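Local coordinates for protein fibrillarin-like rRNA/tRNA 2'-O-methyltransferase (Methanocaldococcus jannaschii, PDB 1G8S) that probably methylates ribose 2'-hydroxyls of rRNA and tRNA with S-adenosyl-L-methionine, at sites chosen by a guide RNA within box C/D ribonucleoprotein particles, at residues Ile30-Lys35 against Gly45-Arg50. Numbering follows the deposited sequence.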
ATOM      1  N   ILE A  30      -6.231 -15.861  20.305  1.00 25.81           N
ATOM      2  CA  ILE A  30      -5.634 -15.632  21.616  1.00 27.07           C
ATOM      3  C   ILE A  30      -6.501 -16.299  22.688  1.00 27.08           C
ATOM      4  O   ILE A  30      -6.199 -16.228  23.880  1.00 29.07           O
ATOM      5  CB  ILE A  30      -5.472 -14.122  21.945  1.00 25.22           C
ATOM      6  CG1 ILE A  30      -6.816 -13.398  21.819  1.00 24.34           C
ATOM      7  CG2 ILE A  30      -4.424 -13.500  21.030  1.00 22.60           C
ATOM      8  CD1 ILE A  30      -6.765 -11.953  22.300  1.00 25.94           C
ATOM      9  N   VAL A  31      -7.583 -16.934  22.247  1.00 28.34           N
ATOM     10  CA  VAL A  31      -8.490 -17.671  23.132  1.00 31.30           C
ATOM     11  C   VAL A  31      -8.782 -19.007  22.454  1.00 30.69           C
ATOM     12  O   VAL A  31      -9.790 -19.174  21.761  1.00 32.50           O
ATOM     13  CB  VAL A  31      -9.831 -16.930  23.367  1.00 29.95           C
ATOM     14  CG1 VAL A  31     -10.747 -17.795  24.239  1.00 27.31           C
ATOM     15  CG2 VAL A  31      -9.576 -15.592  24.047  1.00 26.23           C
ATOM     16  N   LYS A  32      -7.883 -19.960  22.658  1.00 30.23           N
ATOM     17  CA  LYS A  32      -8.010 -21.279  22.052  1.00 32.00           C
ATOM     18  C   LYS A  32      -9.239 -22.050  22.518  1.00 33.11           C
ATOM     19  O   LYS A  32      -9.634 -21.977  23.685  1.00 32.66           O
ATOM     20  CB  LYS A  32      -6.742 -22.089  22.334  1.00 33.63           C
ATOM     21  CG  LYS A  32      -5.484 -21.412  21.816  1.00 40.24           C
ATOM     22  CD  LYS A  32      -4.221 -22.091  22.311  1.00 44.24           C
ATOM     23  CE  LYS A  32      -2.985 -21.383  21.775  1.00 46.71           C
ATOM     24  NZ  LYS A  32      -1.728 -22.004  22.272  1.00 50.07           N
ATOM     25  N   GLY A  33      -9.845 -22.776  21.586  1.00 33.82           N
ATOM     26  CA  GLY A  33     -11.013 -23.578  21.897  1.00 35.18           C
ATOM     27  C   GLY A  33     -12.338 -22.853  21.797  1.00 36.12           C
ATOM     28  O   GLY A  33     -13.387 -23.443  22.052  1.00 37.44           O
ATOM     29  N   LYS A  34     -12.303 -21.578  21.422  1.00 35.66           N
ATOM     30  CA  LYS A  34     -13.531 -20.801  21.311  1.00 37.37           C
ATOM     31  C   LYS A  34     -13.760 -20.215  19.927  1.00 37.17           C
ATOM     32  O   LYS A  34     -12.860 -19.620  19.333  1.00 37.44           O
ATOM     33  CB  LYS A  34     -13.525 -19.669  22.348  1.00 37.74           C
ATOM     34  CG  LYS A  34     -14.690 -18.684  22.232  1.00 39.31           C
ATOM     35  CD  LYS A  34     -14.599 -17.608  23.314  1.00 41.54           C
ATOM     36  CE  LYS A  34     -15.640 -16.512  23.122  1.00 42.36           C
ATOM     37  NZ  LYS A  34     -17.039 -17.017  23.207  1.00 46.23           N
ATOM     38  N   LYS A  35     -14.967 -20.409  19.410  1.00 35.51           N
ATOM     39  CA  LYS A  35     -15.344 -19.850  18.120  1.00 33.51           C
ATOM     40  C   LYS A  35     -16.242 -18.662  18.442  1.00 32.88           C
ATOM     41  O   LYS A  35     -17.290 -18.813  19.072  1.00 32.98           O
ATOM     42  CB  LYS A  35     -16.106 -20.867  17.267  1.00 33.50           C
ATOM     43  CG  LYS A  35     -15.225 -21.953  16.658  1.00 33.34           C
ATOM     44  CD  LYS A  35     -15.972 -22.714  15.579  1.00 34.83           C
ATOM     45  CE  LYS A  35     -15.081 -23.756  14.913  1.00 36.35           C
ATOM     46  NZ  LYS A  35     -15.809 -24.457  13.819  1.00 38.33           N
ATOM     47  N   GLY A  45      -1.417 -28.218  16.048  1.00 32.41           N
ATOM     48  CA  GLY A  45      -0.852 -28.397  17.369  1.00 36.13           C
ATOM     49  C   GLY A  45      -1.741 -27.658  18.349  1.00 37.80           C
ATOM     50  O   GLY A  45      -2.927 -27.966  18.467  1.00 40.23           O
ATOM     51  N   ASP A  46      -1.181 -26.671  19.039  1.00 41.36           N
ATOM     52  CA  ASP A  46      -1.951 -25.895  20.006  1.00 46.73           C
ATOM     53  C   ASP A  46      -2.407 -24.559  19.426  1.00 44.04           C
ATOM     54  O   ASP A  46      -3.280 -23.894  19.990  1.00 44.10           O
ATOM     55  CB  ASP A  46      -1.116 -25.661  21.266  1.00 52.71           C
ATOM     56  CG  ASP A  46       0.266 -25.130  20.954  1.00 59.32           C
ATOM     57  OD1 ASP A  46       0.365 -24.059  20.316  1.00 58.18           O
ATOM     58  OD2 ASP A  46       1.256 -25.786  21.346  1.00 63.33           O
ATOM     59  N   GLU A  47      -1.817 -24.174  18.298  1.00 40.40           N
ATOM     60  CA  GLU A  47      -2.155 -22.920  17.628  1.00 36.57           C
ATOM     61  C   GLU A  47      -3.444 -23.059  16.833  1.00 32.41           C
ATOM     62  O   GLU A  47      -3.648 -24.051  16.137  1.00 33.37           O
ATOM     63  CB  GLU A  47      -1.026 -22.508  16.680  1.00 41.87           C
ATOM     64  CG  GLU A  47       0.246 -22.056  17.376  1.00 52.41           C
ATOM     65  CD  GLU A  47       0.178 -20.609  17.828  1.00 56.46           C
ATOM     66  OE1 GLU A  47      -0.784 -20.244  18.538  1.00 59.00           O
ATOM     67  OE2 GLU A  47       1.093 -19.838  17.469  1.00 57.58           O
ATOM     68  N   GLU A  48      -4.319 -22.064  16.934  1.00 28.31           N
ATOM     69  CA  GLU A  48      -5.572 -22.103  16.197  1.00 23.30           C
ATOM     70  C   GLU A  48      -5.710 -20.884  15.300  1.00 23.54           C
ATOM     71  O   GLU A  48      -5.707 -19.743  15.778  1.00 26.37           O
ATOM     72  CB  GLU A  48      -6.761 -22.181  17.160  1.00 24.60           C
ATOM     73  CG  GLU A  48      -6.779 -23.457  17.991  1.00 32.03           C
ATOM     74  CD  GLU A  48      -7.999 -23.572  18.887  1.00 36.89           C
ATOM     75  OE1 GLU A  48      -8.050 -24.531  19.686  1.00 39.82           O
ATOM     76  OE2 GLU A  48      -8.903 -22.713  18.794  1.00 37.74           O
ATOM     77  N   TYR A  49      -5.814 -21.125  13.998  1.00 22.76           N
ATOM     78  CA  TYR A  49      -5.965 -20.040  13.042  1.00 21.92           C
ATOM     79  C   TYR A  49      -7.440 -19.876  12.724  1.00 21.02           C
ATOM     80  O   TYR A  49      -8.080 -20.782  12.192  1.00 22.89           O
ATOM     81  CB  TYR A  49      -5.175 -20.321  11.758  1.00 22.56           C
ATOM     82  CG  TYR A  49      -3.680 -20.378  11.976  1.00 22.31           C
ATOM     83  CD1 TYR A  49      -3.064 -21.549  12.423  1.00 24.09           C
ATOM     84  CD2 TYR A  49      -2.882 -19.256  11.762  1.00 23.59           C
ATOM     85  CE1 TYR A  49      -1.690 -21.599  12.649  1.00 22.79           C
ATOM     86  CE2 TYR A  49      -1.503 -19.293  11.988  1.00 25.30           C
ATOM     87  CZ  TYR A  49      -0.915 -20.474  12.433  1.00 25.80           C
ATOM     88  OH  TYR A  49       0.440 -20.521  12.673  1.00 27.54           O
ATOM     89  N   ARG A  50      -7.986 -18.714  13.072  1.00 20.00           N
ATOM     90  CA  ARG A  50      -9.391 -18.451  12.822  1.00 19.76           C
ATOM     91  C   ARG A  50      -9.585 -17.825  11.453  1.00 20.80           C
ATOM     92  O   ARG A  50      -9.088 -16.733  11.198  1.00 21.76           O
ATOM     93  CB  ARG A  50      -9.956 -17.504  13.893  1.00 17.96           C
ATOM     94  CG  ARG A  50     -10.180 -18.118  15.271  1.00 21.67           C
ATOM     95  CD  ARG A  50     -11.224 -17.277  16.037  1.00 22.95           C
ATOM     96  NE  ARG A  50     -10.749 -15.916  16.169  1.00 26.22           N
ATOM     97  CZ  ARG A  50     -11.495 -14.819  16.077  1.00 23.27           C
ATOM     98  NH1 ARG A  50     -12.811 -14.881  15.851  1.00 18.61           N
ATOM     99  NH2 ARG A  50     -10.897 -13.647  16.184  1.00 23.19           N
TER
HETATM  100  O   HOH W   1      -9.864 -20.104  18.524  1.00 29.76           O
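Glu48 reaches out of its strand to grip the backbone of a type II beta turn, Val31 to Lys34. Its OE2 accepts a hydrogen bond from Gly33 N (2.9 Å), almost straight (176°) and arriving on the syn side, 30° out of the carboxylate plane. A water sits 2.8 Å from Glu48 OE2 and 3.1 Å from Lys34 O, linking the end of the turn to this carboxylate. Glycine suits the third turn position, where a side chain would jam against the preceding carbonyl oxygen. Beside it, Lys32 lies extended over the residue leading into the strand: its CB packs on the Glu48 carboxylate, its CD comes within 3.1 Å of Asp46 O, and its NZ forms a long salt bridge of 3.5 Å to Asp46 OD1. With CG anti to the carbonyl carbon (chi1 -64°) and the chain straight beyond it, Glu48 reaches the turn, and Lys43 forms a salt bridge to its OE1. Shortening Glu48 to an alanine is likely to leave the Gly33 amide without this acceptor and Lys43 without this carboxylate. Strand 47-51 lies between strands 24-28 and 41-44 in the N-terminal antiparallel sheet, and the turn belongs to the connection between those two neighbours; Ile30 leans on Ala93, and Arg50, paired with Glu39, also forms a salt bridge to Asp94 of helix 87-95 in the methyltransferase domain.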